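Local coordinates for protein nucleocapsid (Crimean-congo hemorrhagic fever virus, PDB 4AKL) that probably binds double- and single-stranded RNA, helps package the viral genome and cuts double-stranded DNA without sequence specificity, at residues Gly356-Phe368 with Ala378-Val390. Residues are numbered along the deposited sequence; the frame is centred on the assembly and turned at random.
Sequences GKKLYELFADDSF and AVLTAGRISEMGV
Ala364 N donates to Leu380 O at 2.9 Å, joining the chain just past helix 355-360 to the chain leading into helix 385-392. Phe363 and Thr381 lie nearest here, their CA atoms 4.6 Å apart. With CG anti to the carbonyl carbon (chi1 -57°), the Asp365 carboxylate turns to Ala382 N, two residues past Leu380. Ala382 N lies 3.0 Å from Asp365 OD1 and 3.1 Å from Asp365 OD2, a bifurcated bond using the syn lone pair of each oxygen. A water donates to Asp365 OD2 and accepts from Gly383 N, so the carboxylate reaches that amide indirectly. Just before the type I turn from Ala382 to Ile385, Thr381 OG1 accepts from Arg384 N: an ST motif. The Phe363 ring runs alongside Leu380, with Phe363 CE1 3.6 Å from Leu380 CD2. Ile385 CG1 meets the ring edge in its plane, 3.7 Å from Phe363 CE1. Leu359 crosses Leu380 at about a right angle. Leu359 CD2 is 3.7 Å from Ile385 CD1. Leu359 CD1 touches the sulfur of Met388. Ala364 CB presses tightly on Val379 CG1 at 3.4 Å. Tyr110 OH bonds both Leu362 O and Leu380 N, bridging the segments. Trp313 packs on Leu380 and Met388.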
loop_
_atom_site.group_PDB
_atom_site.type_symbol
_atom_site.label_atom_id
_atom_site.label_comp_id
_atom_site.label_asym_id
_atom_site.label_seq_id
_atom_site.Cartn_x
_atom_site.Cartn_y
_atom_site.Cartn_z
ATOM N N GLY A 356 17.002 17.827 -3.632
ATOM C CA GLY A 356 17.790 16.796 -2.992
ATOM C C GLY A 356 17.597 16.805 -1.495
ATOM O O GLY A 356 17.183 15.834 -0.894
ATOM N N LYS A 357 17.905 17.939 -0.905
ATOM C CA LYS A 357 17.864 18.071 0.532
ATOM C C LYS A 357 16.455 17.979 1.016
ATOM O O LYS A 357 16.230 17.429 2.121
ATOM C CB LYS A 357 18.525 19.391 1.004
ATOM C CG LYS A 357 20.065 19.250 1.123
ATOM C CD LYS A 357 20.757 20.547 1.489
ATOM C CE LYS A 357 22.283 20.389 1.406
ATOM N NZ LYS A 357 22.810 20.603 0.049
ATOM N N LYS A 358 15.506 18.493 0.227
ATOM C CA LYS A 358 14.095 18.425 0.622
ATOM C C LYS A 358 13.618 16.985 0.635
ATOM O O LYS A 358 12.862 16.650 1.482
ATOM C CB LYS A 358 13.196 19.316 -0.256
ATOM C CG LYS A 358 13.504 20.773 -0.117
ATOM C CD LYS A 358 12.682 21.564 -1.101
ATOM C CE LYS A 358 13.068 23.020 -1.139
ATOM N NZ LYS A 358 12.929 23.540 -2.565
ATOM N N LEU A 359 14.082 16.139 -0.298
ATOM C CA LEU A 359 13.702 14.722 -0.264
ATOM C C LEU A 359 14.368 14.079 0.967
ATOM O O LEU A 359 13.773 13.249 1.643
ATOM C CB LEU A 359 14.156 13.971 -1.535
ATOM C CG LEU A 359 13.482 12.615 -1.766
ATOM C CD1 LEU A 359 11.956 12.763 -2.127
ATOM C CD2 LEU A 359 14.200 11.807 -2.844
ATOM N N TYR A 360 15.622 14.473 1.239
ATOM C CA TYR A 360 16.369 13.862 2.318
ATOM C C TYR A 360 15.652 14.100 3.644
ATOM O O TYR A 360 15.560 13.183 4.479
ATOM C CB TYR A 360 17.800 14.448 2.437
ATOM C CG TYR A 360 18.696 13.722 3.444
ATOM C CD1 TYR A 360 18.578 13.961 4.843
ATOM C CD2 TYR A 360 19.640 12.808 3.015
ATOM C CE1 TYR A 360 19.376 13.272 5.774
ATOM C CE2 TYR A 360 20.489 12.111 3.964
ATOM C CZ TYR A 360 20.353 12.348 5.324
ATOM O OH TYR A 360 21.182 11.678 6.244
ATOM N N GLU A 361 15.142 15.299 3.840
ATOM C CA GLU A 361 14.501 15.643 5.114
ATOM C C GLU A 361 13.229 14.839 5.391
ATOM O O GLU A 361 12.793 14.761 6.543
ATOM C CB GLU A 361 14.224 17.113 5.201
ATOM C CG GLU A 361 13.721 17.627 6.572
ATOM C CD GLU A 361 14.727 17.467 7.781
ATOM O OE1 GLU A 361 15.716 16.676 7.734
ATOM O OE2 GLU A 361 14.493 18.145 8.783
ATOM N N LEU A 362 12.675 14.234 4.358
ATOM C CA LEU A 362 11.542 13.312 4.517
ATOM C C LEU A 362 11.912 11.932 5.162
ATOM O O LEU A 362 11.059 11.270 5.773
ATOM C CB LEU A 362 10.835 13.114 3.185
ATOM C CG LEU A 362 10.396 14.380 2.461
ATOM C CD1 LEU A 362 9.711 13.998 1.132
ATOM C CD2 LEU A 362 9.501 15.278 3.334
ATOM N N PHE A 363 13.169 11.512 5.042
ATOM C CA PHE A 363 13.588 10.219 5.585
ATOM C C PHE A 363 13.278 10.038 7.044
ATOM O O PHE A 363 13.583 10.905 7.859
ATOM C CB PHE A 363 15.092 9.975 5.400
ATOM C CG PHE A 363 15.522 9.702 3.981
ATOM C CD1 PHE A 363 14.770 9.010 3.123
ATOM C CD2 PHE A 363 16.782 10.137 3.537
ATOM C CE1 PHE A 363 15.195 8.742 1.797
ATOM C CE2 PHE A 363 17.199 9.896 2.244
ATOM C CZ PHE A 363 16.388 9.172 1.369
ATOM N N ALA A 364 12.703 8.901 7.391
ATOM C CA ALA A 364 12.435 8.609 8.811
ATOM C C ALA A 364 13.364 7.549 9.431
ATOM O O ALA A 364 13.144 7.083 10.569
ATOM C CB ALA A 364 10.954 8.183 8.986
ATOM N N ASP A 365 14.385 7.152 8.699
ATOM C CA ASP A 365 15.242 6.026 9.122
ATOM C C ASP A 365 15.758 6.127 10.552
ATOM O O ASP A 365 15.771 5.151 11.261
ATOM C CB ASP A 365 16.460 5.861 8.191
ATOM C CG ASP A 365 16.032 5.668 6.711
ATOM O OD1 ASP A 365 15.506 6.597 6.112
ATOM O OD2 ASP A 365 16.193 4.565 6.186
ATOM N N ASP A 366 16.169 7.304 10.953
ATOM C CA ASP A 366 16.810 7.510 12.245
ATOM C C ASP A 366 15.916 8.131 13.268
ATOM O O ASP A 366 16.308 8.228 14.443
ATOM C CB ASP A 366 18.050 8.402 12.052
ATOM C CG ASP A 366 19.199 7.665 11.365
ATOM O OD1 ASP A 366 19.350 6.425 11.559
ATOM O OD2 ASP A 366 19.958 8.321 10.644
ATOM N N SER A 367 14.719 8.555 12.849
ATOM C CA SER A 367 13.795 9.268 13.752
ATOM C C SER A 367 12.675 8.343 14.314
ATOM O O SER A 367 12.236 8.535 15.440
ATOM C CB SER A 367 13.213 10.456 13.003
ATOM O OG SER A 367 12.551 9.979 11.805
ATOM N N PHE A 368 12.253 7.341 13.541
ATOM C CA PHE A 368 11.072 6.504 13.878
ATOM C C PHE A 368 11.326 5.604 15.093
ATOM O O PHE A 368 12.215 4.795 15.079
ATOM C CB PHE A 368 10.585 5.676 12.630
ATOM C CG PHE A 368 9.138 5.117 12.772
ATOM C CD1 PHE A 368 8.054 5.923 12.591
ATOM C CD2 PHE A 368 8.911 3.780 13.115
ATOM C CE1 PHE A 368 6.770 5.429 12.727
ATOM C CE2 PHE A 368 7.625 3.259 13.243
ATOM C CZ PHE A 368 6.552 4.060 13.060
ATOM N N ALA A 378 2.861 6.991 3.890
ATOM C CA ALA A 378 3.275 8.218 3.205
ATOM C C ALA A 378 4.624 8.699 3.722
ATOM O O ALA A 378 5.061 9.760 3.301
ATOM C CB ALA A 378 2.255 9.294 3.397
ATOM N N VAL A 379 5.261 7.933 4.619
ATOM C CA VAL A 379 6.543 8.318 5.194
ATOM C C VAL A 379 7.706 7.658 4.425
ATOM O O VAL A 379 7.760 6.420 4.282
ATOM C CB VAL A 379 6.619 7.987 6.689
ATOM C CG1 VAL A 379 8.018 8.397 7.315
ATOM C CG2 VAL A 379 5.456 8.661 7.431
ATOM N N LEU A 380 8.602 8.494 3.902
ATOM C CA LEU A 380 9.794 8.044 3.198
ATOM C C LEU A 380 10.853 7.451 4.120
ATOM O O LEU A 380 10.964 7.828 5.268
ATOM C CB LEU A 380 10.401 9.181 2.388
ATOM C CG LEU A 380 11.499 8.806 1.363
ATOM C CD1 LEU A 380 10.998 7.768 0.318
ATOM C CD2 LEU A 380 11.985 10.047 0.652
ATOM N N THR A 381 11.593 6.498 3.582
ATOM C CA THR A 381 12.776 5.888 4.202
ATOM C C THR A 381 13.749 5.569 3.065
ATOM O O THR A 381 13.357 5.576 1.871
ATOM C CB THR A 381 12.518 4.521 4.942
ATOM O OG1 THR A 381 12.013 3.577 4.007
ATOM C CG2 THR A 381 11.548 4.659 6.094
ATOM N N ALA A 382 15.013 5.287 3.431
ATOM C CA ALA A 382 16.026 4.894 2.453
ATOM C C ALA A 382 15.508 3.681 1.665
ATOM O O ALA A 382 15.588 3.675 0.464
ATOM C CB ALA A 382 17.433 4.595 3.143
ATOM N N GLY A 383 14.932 2.685 2.347
ATOM C CA GLY A 383 14.408 1.526 1.681
ATOM C C GLY A 383 13.196 1.833 0.788
ATOM O O GLY A 383 12.983 1.132 -0.184
ATOM N N ARG A 384 12.426 2.884 1.082
ATOM C CA ARG A 384 11.287 3.303 0.203
ATOM C C ARG A 384 11.689 4.073 -1.030
ATOM O O ARG A 384 10.878 4.273 -1.907
ATOM C CB ARG A 384 10.255 4.032 1.040
ATOM C CG ARG A 384 9.415 2.998 1.836
ATOM C CD ARG A 384 8.494 3.659 2.818
ATOM N NE ARG A 384 7.531 2.705 3.342
ATOM C CZ ARG A 384 6.563 2.979 4.187
ATOM N NH1 ARG A 384 6.369 4.229 4.653
ATOM N NH2 ARG A 384 5.776 1.977 4.574
ATOM N N ILE A 385 12.970 4.454 -1.157
ATOM C CA ILE A 385 13.446 5.100 -2.363
ATOM C C ILE A 385 13.178 4.172 -3.595
ATOM O O ILE A 385 12.869 4.668 -4.712
ATOM C CB ILE A 385 14.930 5.578 -2.217
ATOM C CG1 ILE A 385 14.996 6.912 -1.407
ATOM C CG2 ILE A 385 15.580 5.816 -3.564
ATOM C CD1 ILE A 385 14.539 8.236 -2.148
ATOM N N SER A 386 13.240 2.865 -3.368
ATOM C CA SER A 386 12.912 1.876 -4.385
ATOM C C SER A 386 11.447 1.986 -4.942
ATOM O O SER A 386 11.225 1.650 -6.080
ATOM C CB SER A 386 13.188 0.436 -3.884
ATOM O OG SER A 386 12.386 0.100 -2.760
ATOM N N GLU A 387 10.493 2.496 -4.138
ATOM C CA GLU A 387 9.104 2.731 -4.576
ATOM C C GLU A 387 9.123 3.807 -5.646
ATOM O O GLU A 387 8.543 3.645 -6.699
ATOM C CB GLU A 387 8.205 3.199 -3.420
ATOM C CG GLU A 387 8.105 2.260 -2.216
ATOM C CD GLU A 387 7.211 1.099 -2.476
ATOM O OE1 GLU A 387 6.153 1.323 -3.017
ATOM O OE2 GLU A 387 7.546 -0.035 -2.121
ATOM N N MET A 388 9.817 4.904 -5.357
ATOM C CA MET A 388 10.006 5.966 -6.351
ATOM C C MET A 388 10.778 5.449 -7.557
ATOM O O MET A 388 10.459 5.817 -8.688
ATOM C CB MET A 388 10.760 7.156 -5.736
ATOM C CG MET A 388 10.092 7.773 -4.560
ATOM S SD MET A 388 10.960 9.260 -3.923
ATOM C CE MET A 388 10.439 10.389 -5.171
ATOM N N GLY A 389 11.774 4.575 -7.330
ATOM C CA GLY A 389 12.599 4.060 -8.406
ATOM C C GLY A 389 11.778 3.217 -9.412
ATOM O O GLY A 389 11.975 3.335 -10.596
ATOM N N VAL A 390 10.880 2.367 -8.950
ATOM C CA VAL A 390 10.075 1.616 -9.911
ATOM C C VAL A 390 9.117 2.532 -10.707
ATOM O O VAL A 390 8.852 2.287 -11.871
ATOM C CB VAL A 390 9.317 0.414 -9.268
ATOM C CG1 VAL A 390 8.193 0.890 -8.357
ATOM C CG2 VAL A 390 8.800 -0.499 -10.333
HETATM O O HOH W 1 15.314 2.311 5.299
#